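PDB 3EGE: putative methyltransferase from antibiotic biosynthesis pathway from Anabaena variabilis ATCC 29413, which probably transfers methyl groups from S-adenosylmethionine to an acceptor that is not established. Local coordinates for residues D217-E220 with K221-L225; A202-R205 with A206-S210; A61-S65 with I66-Q70; I20-V23 with N24-N28. All blocks are in the same frame, centred on the assembly; numbering follows the deposited sequence.

All four contacts are local, joining residues close in sequence, at most five apart. Contacts 1 and 2 belong to the helical region that follows strand 172-181 and touch each other, L223 CD2 packing 3.5 Å from R205 NE. Contact 3 lies at the surface of the Rossmann-type sheet, where strand 58-62 gives way to helix 66-70, and contact 4 is a helix with three buried residues beside that sheet. The centres of contacts 1 and 4 are about 35 Å apart, on opposite sides of the chain's centre. Chemistry follows place: charged groups and water on the exposed face of contact 1, a fraying helix end in contact 2, a serine cap in contact 3, aliphatic pairs in contact 4.

Contact 1. Residues D217-E220 with K221-L225; sequences DLVE and KGLEL
D217 and K221, one turn apart on helix 216-231, are joined directly through the backbone and again through a water. K221 N donates to D217 O at 2.9 Å. The same oxygen also takes a bond from the water, 2.7 Å away, which in turn accepts from K221 NZ, so the ammonium is tied back to the preceding turn. The lysine chain bends at chi2 (-78°) and again at chi4, which brings NZ over to E224 OE1 at 2.7 Å. This salt bridge between residues three apart meets the carboxylate on its syn side, only 16° out of its plane. E220 OE2 lies 4.8 Å from E224 OE2, and the nearby lysine charge probably eases their repulsion. Further backbone bonds, G222 N to L218 O, L223 N to V219 O and E224 N to E220 O, are those of a regular alpha-helix. The helix is amphipathic: these charges share its exposed side, while V219 faces F147 of helix 146-153 and L223 meets F145 and L200. Apolar contact is lighter. V219 and L223 lie side by side and point the same way, V219 CG1 and L223 CD1 being 4.2 Å apart. The bent chain of E220 crosses L223 at about a right angle and sets OE1 3.6 Å from L223 CD1. E224 CG rests 3.3 Å from E220 O.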
ATOM      1  N   ASP A 217      -2.984  25.169  -4.700  1.00 63.25           N
ATOM      2  CA  ASP A 217      -1.946  26.219  -4.757  1.00 62.93           C
ATOM      3  C   ASP A 217      -0.646  25.721  -4.086  1.00 61.60           C
ATOM      4  O   ASP A 217       0.441  26.067  -4.525  1.00 60.00           O
ATOM      5  CB  ASP A 217      -2.392  27.497  -4.054  1.00 64.39           C
ATOM      6  CG  ASP A 217      -3.437  28.286  -4.817  1.00 65.31           C
ATOM      7  OD1 ASP A 217      -3.610  28.120  -6.049  1.00 68.81           O
ATOM      8  OD2 ASP A 217      -4.053  29.136  -4.148  1.00 63.75           O
ATOM      9  N   LEU A 218      -0.795  24.931  -3.019  1.00 62.19           N
ATOM     10  CA  LEU A 218       0.311  24.331  -2.276  1.00 63.08           C
ATOM     11  C   LEU A 218       1.070  23.354  -3.156  1.00 64.70           C
ATOM     12  O   LEU A 218       2.308  23.439  -3.240  1.00 64.77           O
ATOM     13  CB  LEU A 218      -0.177  23.625  -0.990  1.00 62.93           C
ATOM     14  CG  LEU A 218       0.824  22.847  -0.115  1.00 63.68           C
ATOM     15  CD1 LEU A 218       2.041  23.719   0.327  1.00 59.08           C
ATOM     16  CD2 LEU A 218       0.082  22.256   1.083  1.00 59.36           C
ATOM     17  N   VAL A 219       0.331  22.422  -3.776  1.00 65.54           N
ATOM     18  CA  VAL A 219       0.922  21.447  -4.734  1.00 65.72           C
ATOM     19  C   VAL A 219       1.712  22.199  -5.809  1.00 65.88           C
ATOM     20  O   VAL A 219       2.884  21.884  -6.086  1.00 66.80           O
ATOM     21  CB  VAL A 219      -0.136  20.520  -5.443  1.00 65.24           C
ATOM     22  CG1 VAL A 219       0.571  19.636  -6.496  1.00 63.21           C
ATOM     23  CG2 VAL A 219      -0.909  19.639  -4.415  1.00 59.15           C
ATOM     24  N   GLU A 220       1.069  23.226  -6.352  1.00 64.98           N
ATOM     25  CA  GLU A 220       1.647  24.053  -7.402  1.00 65.04           C
ATOM     26  C   GLU A 220       2.953  24.785  -6.982  1.00 64.07           C
ATOM     27  O   GLU A 220       3.926  24.827  -7.745  1.00 64.35           O
ATOM     28  CB  GLU A 220       0.569  25.001  -7.929  1.00 65.46           C
ATOM     29  CG  GLU A 220       0.914  25.709  -9.192  1.00 71.80           C
ATOM     30  CD  GLU A 220       1.250  24.766 -10.334  1.00 73.49           C
ATOM     31  OE1 GLU A 220       0.567  23.710 -10.496  1.00 70.18           O
ATOM     32  OE2 GLU A 220       2.216  25.109 -11.043  1.00 74.51           O
ATOM     33  N   LYS A 221       2.989  25.309  -5.762  1.00 63.63           N
ATOM     34  CA  LYS A 221       4.213  25.913  -5.221  1.00 64.03           C
ATOM     35  C   LYS A 221       5.318  24.881  -5.061  1.00 63.58           C
ATOM     36  O   LYS A 221       6.468  25.190  -5.336  1.00 62.52           O
ATOM     37  CB  LYS A 221       3.953  26.646  -3.899  1.00 65.57           C
ATOM     38  CG  LYS A 221       3.184  27.950  -4.063  1.00 61.64           C
ATOM     39  CD  LYS A 221       4.077  29.058  -4.563  1.00 64.26           C
ATOM     40  CE  LYS A 221       3.280  30.191  -5.193  1.00 68.20           C
ATOM     41  NZ  LYS A 221       2.600  29.796  -6.490  1.00 66.38           N
ATOM     42  N   GLY A 222       4.959  23.669  -4.618  1.00 64.70           N
ATOM     43  CA  GLY A 222       5.896  22.520  -4.551  1.00 65.60           C
ATOM     44  C   GLY A 222       6.468  22.157  -5.924  1.00 65.21           C
ATOM     45  O   GLY A 222       7.681  21.943  -6.067  1.00 66.22           O
ATOM     46  N   LEU A 223       5.594  22.116  -6.927  1.00 65.38           N
ATOM     47  CA  LEU A 223       5.990  21.907  -8.329  1.00 65.57           C
ATOM     48  C   LEU A 223       6.938  22.994  -8.845  1.00 65.23           C
ATOM     49  O   LEU A 223       7.923  22.685  -9.527  1.00 65.84           O
ATOM     50  CB  LEU A 223       4.768  21.812  -9.266  1.00 65.47           C
ATOM     51  CG  LEU A 223       3.825  20.627  -9.090  1.00 66.72           C
ATOM     52  CD1 LEU A 223       2.576  20.799  -9.960  1.00 66.29           C
ATOM     53  CD2 LEU A 223       4.551  19.315  -9.377  1.00 68.67           C
ATOM     54  N   GLU A 224       6.648  24.249  -8.522  1.00 66.18           N
ATOM     55  CA  GLU A 224       7.501  25.369  -8.954  1.00 66.98           C
ATOM     56  C   GLU A 224       8.887  25.290  -8.340  1.00 67.34           C
ATOM     57  O   GLU A 224       9.891  25.464  -9.034  1.00 68.99           O
ATOM     58  CB  GLU A 224       6.863  26.738  -8.632  1.00 67.54           C
ATOM     59  CG  GLU A 224       5.650  27.095  -9.497  1.00 67.79           C
ATOM     60  CD  GLU A 224       4.865  28.321  -8.993  1.00 67.77           C
ATOM     61  OE1 GLU A 224       4.581  28.417  -7.782  1.00 65.33           O
ATOM     62  OE2 GLU A 224       4.496  29.173  -9.815  1.00 66.75           O
ATOM     63  N   LEU A 225       8.927  25.034  -7.040  1.00 67.85           N
ATOM     64  CA  LEU A 225      10.182  24.913  -6.283  1.00 67.72           C
ATOM     65  C   LEU A 225      10.979  23.684  -6.730  1.00 67.31           C
ATOM     66  O   LEU A 225      12.192  23.759  -6.921  1.00 66.54           O
ATOM     67  CB  LEU A 225       9.868  24.872  -4.787  1.00 67.95           C
ATOM     68  CG  LEU A 225      10.893  25.229  -3.715  1.00 68.71           C
ATOM     69  CD1 LEU A 225      11.406  26.684  -3.832  1.00 59.57           C
ATOM     70  CD2 LEU A 225      10.195  24.986  -2.361  1.00 70.03           C
TER
HETATM   71  O   HOH W   1       0.448  28.174  -6.189  1.00 47.80           O

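Contact 2. Residues A202-R205 with A206-S210; sequences AEVR and AGISS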
ATOM      1  N   ALA A 202       1.758  15.259 -14.179  1.00 71.92           N
ATOM      2  CA  ALA A 202       0.345  15.241 -13.762  1.00 71.92           C
ATOM      3  C   ALA A 202      -0.225  13.835 -13.567  1.00 71.97           C
ATOM      4  O   ALA A 202      -0.947  13.597 -12.609  1.00 73.05           O
ATOM      5  CB  ALA A 202      -0.516  16.020 -14.781  1.00 71.13           C
ATOM      6  N   GLU A 203       0.128  12.908 -14.455  1.00 72.54           N
ATOM      7  CA  GLU A 203      -0.335  11.514 -14.357  1.00 73.70           C
ATOM      8  C   GLU A 203       0.240  10.760 -13.178  1.00 72.48           C
ATOM      9  O   GLU A 203      -0.434   9.874 -12.645  1.00 72.46           O
ATOM     10  CB  GLU A 203      -0.141  10.685 -15.653  1.00 75.83           C
ATOM     11  CG  GLU A 203       1.282  10.514 -16.224  1.00 82.10           C
ATOM     12  CD  GLU A 203       1.752  11.682 -17.113  1.00 91.39           C
ATOM     13  OE1 GLU A 203       1.436  12.885 -16.831  1.00 89.42           O
ATOM     14  OE2 GLU A 203       2.464  11.379 -18.100  1.00100.65           O
ATOM     15  N   VAL A 204       1.472  11.089 -12.786  1.00 71.24           N
ATOM     16  CA  VAL A 204       2.089  10.448 -11.620  1.00 71.34           C
ATOM     17  C   VAL A 204       1.345  10.940 -10.378  1.00 70.65           C
ATOM     18  O   VAL A 204       0.945  10.136  -9.527  1.00 68.71           O
ATOM     19  CB  VAL A 204       3.622  10.683 -11.552  1.00 72.38           C
ATOM     20  CG1 VAL A 204       4.227  10.121 -10.250  1.00 67.84           C
ATOM     21  CG2 VAL A 204       4.306  10.054 -12.796  1.00 68.75           C
ATOM     22  N   ARG A 205       1.122  12.254 -10.308  1.00 71.80           N
ATOM     23  CA  ARG A 205       0.338  12.847  -9.202  1.00 71.38           C
ATOM     24  C   ARG A 205      -1.117  12.354  -9.144  1.00 71.42           C
ATOM     25  O   ARG A 205      -1.658  12.189  -8.052  1.00 72.67           O
ATOM     26  CB  ARG A 205       0.436  14.364  -9.229  1.00 72.09           C
ATOM     27  CG  ARG A 205       1.810  14.793  -8.784  1.00 72.83           C
ATOM     28  CD  ARG A 205       2.072  16.295  -8.833  1.00 68.95           C
ATOM     29  NE  ARG A 205       2.292  16.776 -10.200  1.00 68.32           N
ATOM     30  CZ  ARG A 205       1.449  17.507 -10.932  1.00 63.49           C
ATOM     31  NH1 ARG A 205       0.230  17.805 -10.520  1.00 67.36           N
ATOM     32  NH2 ARG A 205       1.820  17.871 -12.145  1.00 61.30           N
ATOM     33  N   ALA A 206      -1.703  12.095 -10.314  1.00 70.98           N
ATOM     34  CA  ALA A 206      -3.055  11.514 -10.466  1.00 70.57           C
ATOM     35  C   ALA A 206      -3.204  10.142  -9.787  1.00 70.74           C
ATOM     36  O   ALA A 206      -4.281   9.830  -9.259  1.00 72.69           O
ATOM     37  CB  ALA A 206      -3.413  11.398 -11.939  1.00 68.58           C
ATOM     38  N   GLY A 207      -2.139   9.337  -9.789  1.00 69.52           N
ATOM     39  CA  GLY A 207      -2.134   8.046  -9.114  1.00 68.97           C
ATOM     40  C   GLY A 207      -1.849   8.083  -7.623  1.00 70.44           C
ATOM     41  O   GLY A 207      -1.783   7.025  -6.998  1.00 68.72           O
ATOM     42  N   ILE A 208      -1.631   9.279  -7.049  1.00 70.88           N
ATOM     43  CA  ILE A 208      -1.324   9.453  -5.615  1.00 69.75           C
ATOM     44  C   ILE A 208      -2.424  10.399  -5.088  1.00 71.24           C
ATOM     45  O   ILE A 208      -2.451  11.618  -5.410  1.00 70.27           O
ATOM     46  CB  ILE A 208       0.093  10.005  -5.429  1.00 70.59           C
ATOM     47  CG1 ILE A 208       1.126   9.110  -6.163  1.00 69.92           C
ATOM     48  CG2 ILE A 208       0.416  10.155  -3.918  1.00 69.37           C
ATOM     49  CD1 ILE A 208       2.521   9.701  -6.241  1.00 67.94           C
ATOM     50  N   SER A 209      -3.349   9.808  -4.323  1.00 71.82           N
ATOM     51  CA  SER A 209      -4.582  10.493  -3.882  1.00 72.71           C
ATOM     52  C   SER A 209      -4.349  11.732  -3.027  1.00 70.82           C
ATOM     53  O   SER A 209      -5.134  12.668  -3.111  1.00 70.73           O
ATOM     54  CB  SER A 209      -5.579   9.518  -3.197  1.00 72.89           C
ATOM     55  OG  SER A 209      -5.124   9.099  -1.909  1.00 77.49           O
ATOM     56  N   SER A 210      -3.268  11.740  -2.245  1.00 69.89           N
ATOM     57  CA  SER A 210      -2.892  12.916  -1.448  1.00 69.47           C
ATOM     58  C   SER A 210      -2.764  14.202  -2.267  1.00 69.62           C
ATOM     59  O   SER A 210      -3.128  15.260  -1.761  1.00 71.83           O
ATOM     60  CB  SER A 210      -1.616  12.688  -0.630  1.00 69.62           C
ATOM     61  OG  SER A 210      -1.887  11.950   0.554  1.00 78.06           O
TER
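I208 folds back over the last turn of helix 202-206, and its side chain follows the carbonyl of V204. CB starts 3.8 Å from R205 O. CG1, anti to the carbonyl carbon of I208 (chi1 -54°), comes to 3.5 Å from V204 O, and CD1, 3.7 Å from V204 O, ends 4.4 Å from V204 CG1, a loose aliphatic contact between two buried residues. Meanwhile the helical bonding runs out step by step. A206 N still makes the regular bond to A202 O at 2.8 Å. G207 N divides itself weakly between E203 O and V204 O. I208 N then turns to R205 O, 3.1 Å away and only three residues back, approaching from 65° above the carbonyl plane instead of on a lone pair. I208 has left helical geometry for an extended backbone, which ends the turn. A206 CB rests 3.4 Å from both A202 O and E203 O. The guanidinium of R205 turns back toward the start of the helix, one face meeting A202 CA near its rim, while NE and NH2 donate to Y199 O and L200 O and tie it to the preceding chain. The turn thus leads from helix 202-206 into the weakly bonded start of helix 209-213, with I208 packed on A189 and on L148 of helix 146-153, and S210 OG bonded to D151 of that helix.

Contact 3. Residues A61-S65 with I66-Q70; sequences AVEPS and IVMRQ. With EDO (1,2-ethanediol), chain B.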
ATOM      1  N   ALA A  61     -12.035 -10.047  -3.829  1.00 63.32           N
ATOM      2  CA  ALA A  61     -11.700  -8.613  -3.731  1.00 63.11           C
ATOM      3  C   ALA A  61     -12.836  -7.860  -3.071  1.00 62.99           C
ATOM      4  O   ALA A  61     -13.952  -7.912  -3.559  1.00 62.83           O
ATOM      5  CB  ALA A  61     -11.433  -8.028  -5.109  1.00 61.13           C
ATOM      6  N   VAL A  62     -12.542  -7.166  -1.968  1.00 64.16           N
ATOM      7  CA  VAL A  62     -13.526  -6.325  -1.258  1.00 65.53           C
ATOM      8  C   VAL A  62     -13.016  -4.884  -1.314  1.00 65.40           C
ATOM      9  O   VAL A  62     -11.905  -4.637  -0.872  1.00 63.16           O
ATOM     10  CB  VAL A  62     -13.772  -6.773   0.211  1.00 66.22           C
ATOM     11  CG1 VAL A  62     -14.862  -5.908   0.872  1.00 56.70           C
ATOM     12  CG2 VAL A  62     -14.145  -8.287   0.245  1.00 62.84           C
ATOM     13  N   GLU A  63     -13.842  -3.977  -1.865  1.00 67.18           N
ATOM     14  CA  GLU A  63     -13.534  -2.553  -2.032  1.00 68.61           C
ATOM     15  C   GLU A  63     -14.818  -1.706  -1.977  1.00 69.22           C
ATOM     16  O   GLU A  63     -15.671  -1.916  -2.813  1.00 67.98           O
ATOM     17  CB  GLU A  63     -12.868  -2.350  -3.411  1.00 68.86           C
ATOM     18  CG  GLU A  63     -12.631  -0.865  -3.848  1.00 69.00           C
ATOM     19  CD  GLU A  63     -11.924  -0.060  -2.767  1.00 69.37           C
ATOM     20  OE1 GLU A  63     -10.919  -0.563  -2.227  1.00 68.11           O
ATOM     21  OE2 GLU A  63     -12.392   1.048  -2.431  1.00 74.92           O
ATOM     22  N   PRO A  64     -14.940  -0.719  -1.047  1.00 71.55           N
ATOM     23  CA  PRO A  64     -16.192   0.102  -1.012  1.00 74.27           C
ATOM     24  C   PRO A  64     -16.443   1.028  -2.224  1.00 77.09           C
ATOM     25  O   PRO A  64     -17.613   1.293  -2.552  1.00 78.90           O
ATOM     26  CB  PRO A  64     -16.004   0.967   0.249  1.00 73.42           C
ATOM     27  CG  PRO A  64     -14.539   1.114   0.368  1.00 68.83           C
ATOM     28  CD  PRO A  64     -14.012  -0.267   0.011  1.00 71.16           C
ATOM     29  N   SER A  65     -15.369   1.521  -2.849  1.00 79.90           N
ATOM     30  CA  SER A  65     -15.442   2.423  -4.008  1.00 83.02           C
ATOM     31  C   SER A  65     -16.106   1.762  -5.207  1.00 89.99           C
ATOM     32  O   SER A  65     -15.553   0.816  -5.784  1.00 90.16           O
ATOM     33  CB  SER A  65     -14.043   2.901  -4.409  1.00 84.25           C
ATOM     34  OG  SER A  65     -14.057   3.594  -5.642  1.00 85.33           O
ATOM     35  N   ILE A  66     -17.294   2.258  -5.561  1.00 97.51           N
ATOM     36  CA  ILE A  66     -18.051   1.757  -6.716  1.00104.51           C
ATOM     37  C   ILE A  66     -17.304   2.105  -8.024  1.00106.80           C
ATOM     38  O   ILE A  66     -17.363   1.337  -8.992  1.00107.66           O
ATOM     39  CB  ILE A  66     -19.534   2.281  -6.713  1.00104.38           C
ATOM     40  CG1 ILE A  66     -20.445   1.391  -7.575  1.00107.13           C
ATOM     41  CG2 ILE A  66     -19.615   3.766  -7.117  1.00105.11           C
ATOM     42  CD1 ILE A  66     -20.675  -0.035  -7.012  1.00107.80           C
ATOM     43  N   VAL A  67     -16.615   3.256  -8.020  1.00109.51           N
ATOM     44  CA  VAL A  67     -15.752   3.724  -9.112  1.00112.11           C
ATOM     45  C   VAL A  67     -14.661   2.674  -9.370  1.00114.33           C
ATOM     46  O   VAL A  67     -14.710   2.004 -10.402  1.00114.22           O
ATOM     47  CB  VAL A  67     -15.114   5.138  -8.781  1.00112.96           C
ATOM     48  CG1 VAL A  67     -13.955   5.505  -9.728  1.00114.46           C
ATOM     49  CG2 VAL A  67     -16.190   6.238  -8.772  1.00113.27           C
HETATM   50  N   MSE A  68     -13.749   2.489  -8.400  1.00116.87           N
HETATM   51  CA  MSE A  68     -12.614   1.516  -8.483  1.00118.45           C
HETATM   52  C   MSE A  68     -12.992   0.046  -8.892  1.00119.33           C
HETATM   53  O   MSE A  68     -12.101  -0.703  -9.309  1.00119.92           O
HETATM   54  CB  MSE A  68     -11.722   1.553  -7.206  1.00118.20           C
HETATM   55  CG  MSE A  68     -10.691   2.718  -7.092  1.00117.50           C
HETATM   56 SE   MSE A  68      -9.800   2.971  -5.235  0.75124.54          SE
HETATM   57  CE  MSE A  68      -8.247   4.104  -5.678  1.00120.01           C
ATOM     58  N   ARG A  69     -14.271  -0.361  -8.770  1.00119.84           N
ATOM     59  CA  ARG A  69     -14.750  -1.663  -9.298  1.00120.37           C
ATOM     60  C   ARG A  69     -14.725  -1.629 -10.832  1.00121.33           C
ATOM     61  O   ARG A  69     -14.226  -2.562 -11.468  1.00122.75           O
ATOM     62  CB  ARG A  69     -16.210  -1.999  -8.887  1.00120.97           C
ATOM     63  CG  ARG A  69     -16.735  -3.409  -9.401  1.00120.84           C
ATOM     64  CD  ARG A  69     -18.245  -3.505  -9.665  1.00121.85           C
ATOM     65  NE  ARG A  69     -19.134  -3.552  -8.489  1.00124.01           N
ATOM     66  CZ  ARG A  69     -20.478  -3.496  -8.544  1.00122.62           C
ATOM     67  NH1 ARG A  69     -21.132  -3.399  -9.713  1.00122.44           N
ATOM     68  NH2 ARG A  69     -21.192  -3.536  -7.414  1.00121.74           N
ATOM     69  N   GLN A  70     -15.319  -0.573 -11.403  1.00120.83           N
ATOM     70  CA  GLN A  70     -15.402  -0.361 -12.866  1.00119.53           C
ATOM     71  C   GLN A  70     -13.990  -0.266 -13.472  1.00118.75           C
ATOM     72  O   GLN A  70     -13.690  -0.960 -14.440  1.00118.63           O
ATOM     73  CB  GLN A  70     -16.259   0.876 -13.175  1.00119.85           C
ATOM     74  CG  GLN A  70     -17.749   0.718 -12.728  1.00119.05           C
ATOM     75  CD  GLN A  70     -18.471   2.038 -12.432  1.00118.87           C
ATOM     76  OE1 GLN A  70     -17.932   3.131 -12.632  1.00115.54           O
ATOM     77  NE2 GLN A  70     -19.701   1.929 -11.935  1.00114.38           N
TER
HETATM   78  C1  EDO B 261      -9.246   1.479   0.091  1.00 85.19           C
HETATM   79  O1  EDO B 261     -10.190   0.435   0.313  1.00 77.85           O
HETATM   80  C2  EDO B 261      -8.122   0.947  -0.787  1.00 87.10           C
HETATM   81  O2  EDO B 261      -7.781   1.939  -1.758  1.00 93.09           O
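S65 and M68, the latter a selenomethionine, form the tight centre of this contact. S65 OG accepts from M68 N at 3.0 Å with a nearly straight N-H (163°), the classic bond of an N-cap serine to the third residue of its helix. The hydroxyl stands anti to the serine N (chi1 171°), beside the carbonyl carbon, which turns it over the first turn. M68 CB also closes in, 3.5 Å from S65 OG, and E63 CG touches the same CB from the strand side at 4.2 Å. The serine's backbone is held too: its N donates to E63 OE2 at 3.0 Å, on the anti side and 24° out of the carboxylate plane. This is the strand-turn-helix step of a beta-alpha-beta unit formed by strand 58-62, helix 66-70 and strand 78-81. In Rossmann-type methyltransferases an acidic residue at the end of this strand commonly holds the ribose hydroxyls of S-adenosylmethionine. E63 is consistent with that part, since its OE1 accepts from G44 N, in what is probably the family's glycine-rich loop, and, at 2.8 Å, from O1 of an ethanediol probably left from crystallisation. The outer side is looser. R69 N reaches S65 O only weakly, at 3.5 Å, and M68 starts toward the strand segment, yet its extended chain sets SE 4.2 Å from ethanediol O2. I66 and R69 meet on the exposed side, I66 CD1 lying 3.5 Å above one face of the guanidinium, toward its rim. R69 also touches W80 of strand 78-81, and its NH2 bonds weakly to T82 OG1.

Contact 4. Residues I20-V23 with N24-N28; sequences IRIV and NAIIN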
ATOM      1  N   ILE A  20       6.378  -6.700  -9.234  1.00 66.13           N
ATOM      2  CA  ILE A  20       6.597  -8.140  -8.997  1.00 66.41           C
ATOM      3  C   ILE A  20       7.315  -8.444  -7.669  1.00 66.40           C
ATOM      4  O   ILE A  20       7.149  -9.529  -7.110  1.00 66.67           O
ATOM      5  CB  ILE A  20       7.356  -8.816 -10.191  1.00 66.07           C
ATOM      6  CG1 ILE A  20       7.150 -10.350 -10.188  1.00 70.08           C
ATOM      7  CG2 ILE A  20       8.855  -8.423 -10.207  1.00 61.63           C
ATOM      8  CD1 ILE A  20       7.903 -11.106 -11.351  1.00 69.04           C
ATOM      9  N   ARG A  21       8.120  -7.497  -7.187  1.00 66.59           N
ATOM     10  CA  ARG A  21       8.807  -7.638  -5.893  1.00 66.83           C
ATOM     11  C   ARG A  21       7.846  -7.542  -4.719  1.00 66.34           C
ATOM     12  O   ARG A  21       8.023  -8.235  -3.717  1.00 65.75           O
ATOM     13  CB  ARG A  21       9.944  -6.640  -5.775  1.00 66.89           C
ATOM     14  CG  ARG A  21      11.062  -7.007  -6.709  1.00 65.39           C
ATOM     15  CD  ARG A  21      11.991  -5.899  -6.934  1.00 61.78           C
ATOM     16  NE  ARG A  21      11.368  -4.780  -7.651  1.00 62.75           N
ATOM     17  CZ  ARG A  21      12.037  -3.726  -8.110  1.00 60.13           C
ATOM     18  NH1 ARG A  21      13.361  -3.670  -8.021  1.00 65.45           N
ATOM     19  NH2 ARG A  21      11.388  -2.754  -8.722  1.00 59.37           N
ATOM     20  N   ILE A  22       6.827  -6.694  -4.856  1.00 67.14           N
ATOM     21  CA  ILE A  22       5.774  -6.602  -3.854  1.00 67.20           C
ATOM     22  C   ILE A  22       4.938  -7.901  -3.909  1.00 67.28           C
ATOM     23  O   ILE A  22       4.690  -8.503  -2.863  1.00 67.84           O
ATOM     24  CB  ILE A  22       4.923  -5.340  -4.012  1.00 67.39           C
ATOM     25  CG1 ILE A  22       5.818  -4.099  -3.828  1.00 68.77           C
ATOM     26  CG2 ILE A  22       3.790  -5.346  -2.981  1.00 65.56           C
ATOM     27  CD1 ILE A  22       5.091  -2.771  -3.899  1.00 67.51           C
ATOM     28  N   VAL A  23       4.578  -8.357  -5.116  1.00 66.39           N
ATOM     29  CA  VAL A  23       3.797  -9.604  -5.289  1.00 66.60           C
ATOM     30  C   VAL A  23       4.545 -10.808  -4.707  1.00 66.82           C
ATOM     31  O   VAL A  23       3.943 -11.589  -3.981  1.00 68.22           O
ATOM     32  CB  VAL A  23       3.442  -9.893  -6.787  1.00 66.70           C
ATOM     33  CG1 VAL A  23       2.720 -11.227  -6.927  1.00 60.84           C
ATOM     34  CG2 VAL A  23       2.629  -8.739  -7.385  1.00 65.01           C
ATOM     35  N   ASN A  24       5.833 -10.949  -5.038  1.00 66.58           N
ATOM     36  CA  ASN A  24       6.685 -12.029  -4.492  1.00 67.25           C
ATOM     37  C   ASN A  24       6.760 -11.987  -2.948  1.00 66.80           C
ATOM     38  O   ASN A  24       6.711 -13.034  -2.299  1.00 66.16           O
ATOM     39  CB  ASN A  24       8.116 -11.993  -5.083  1.00 68.42           C
ATOM     40  CG  ASN A  24       8.174 -12.320  -6.591  1.00 68.84           C
ATOM     41  OD1 ASN A  24       7.254 -12.879  -7.165  1.00 73.95           O
ATOM     42  ND2 ASN A  24       9.272 -11.943  -7.224  1.00 73.07           N
ATOM     43  N   ALA A  25       6.851 -10.774  -2.394  1.00 66.61           N
ATOM     44  CA  ALA A  25       6.842 -10.539  -0.937  1.00 66.74           C
ATOM     45  C   ALA A  25       5.530 -11.035  -0.310  1.00 66.61           C
ATOM     46  O   ALA A  25       5.558 -11.771   0.676  1.00 67.32           O
ATOM     47  CB  ALA A  25       7.052  -9.032  -0.624  1.00 65.59           C
ATOM     48  N   ILE A  26       4.399 -10.645  -0.903  1.00 66.82           N
ATOM     49  CA  ILE A  26       3.049 -11.077  -0.445  1.00 66.84           C
ATOM     50  C   ILE A  26       2.899 -12.604  -0.565  1.00 66.77           C
ATOM     51  O   ILE A  26       2.463 -13.267   0.384  1.00 67.74           O
ATOM     52  CB  ILE A  26       1.920 -10.396  -1.245  1.00 66.98           C
ATOM     53  CG1 ILE A  26       1.934  -8.864  -1.050  1.00 69.96           C
ATOM     54  CG2 ILE A  26       0.530 -10.924  -0.824  1.00 67.26           C
ATOM     55  CD1 ILE A  26       1.189  -8.118  -2.171  1.00 65.83           C
ATOM     56  N   ILE A  27       3.284 -13.151  -1.719  1.00 66.03           N
ATOM     57  CA  ILE A  27       3.239 -14.594  -1.959  1.00 66.36           C
ATOM     58  C   ILE A  27       4.066 -15.363  -0.923  1.00 66.84           C
ATOM     59  O   ILE A  27       3.602 -16.388  -0.416  1.00 67.44           O
ATOM     60  CB  ILE A  27       3.680 -14.962  -3.423  1.00 66.11           C
ATOM     61  CG1 ILE A  27       2.627 -14.496  -4.439  1.00 69.49           C
ATOM     62  CG2 ILE A  27       3.906 -16.487  -3.609  1.00 64.73           C
ATOM     63  CD1 ILE A  27       1.285 -15.243  -4.412  1.00 68.92           C
ATOM     64  N   ASN A  28       5.267 -14.862  -0.600  1.00 67.28           N
ATOM     65  CA  ASN A  28       6.145 -15.529   0.377  1.00 68.02           C
ATOM     66  C   ASN A  28       5.562 -15.513   1.796  1.00 67.39           C
ATOM     67  O   ASN A  28       5.575 -16.544   2.479  1.00 65.49           O
ATOM     68  CB  ASN A  28       7.583 -14.995   0.297  1.00 69.59           C
ATOM     69  CG  ASN A  28       8.258 -15.327  -1.053  1.00 75.61           C
ATOM     70  OD1 ASN A  28       8.062 -16.410  -1.625  1.00 82.01           O
ATOM     71  ND2 ASN A  28       9.056 -14.392  -1.557  1.00 80.74           N
TER
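V23 and I27 run side by side along the buried face of helix 20-30 and point the same way, with V23 CG1 and I27 CG1 4.1 Å apart. I22 and I26 repeat the pairing one step round, though they cross at a slant: I22 CG2, anti to its backbone N, meets I26 CD1 at 3.9 Å. The second member of each pair presses on a carbonyl of the turn before it, I26 CG1 on I22 O at 3.3 Å and I27 CG1 on V23 O at 3.2 Å. N24 lies back over the first turn, its amide carbon CG 3.0 Å from I20 O, a contact, not a side-chain hydrogen bond, with OD1 beside I20 CG1. The positioning frame is the backbone: N24 N to I20 O, A25 N to R21 O, I26 N to I22 O and I27 N to V23 O, the last at 2.8 Å and nearly straight (168°). Beyond the helix, V23 and I27 rest on A51 and L52 of helix 47-53, while A25 and I26 meet F254 of strand 252-258. R21 bridges to D19 and D183, joining the helix start to the chain just past strand 172-181. Since the inward-facing groups are aliphatic and the peptide groups pair along the helix, burial against the sheet and helix 47-53 asks for few side-chain polar bonds, and the charged and amide groups lie on less buried residues.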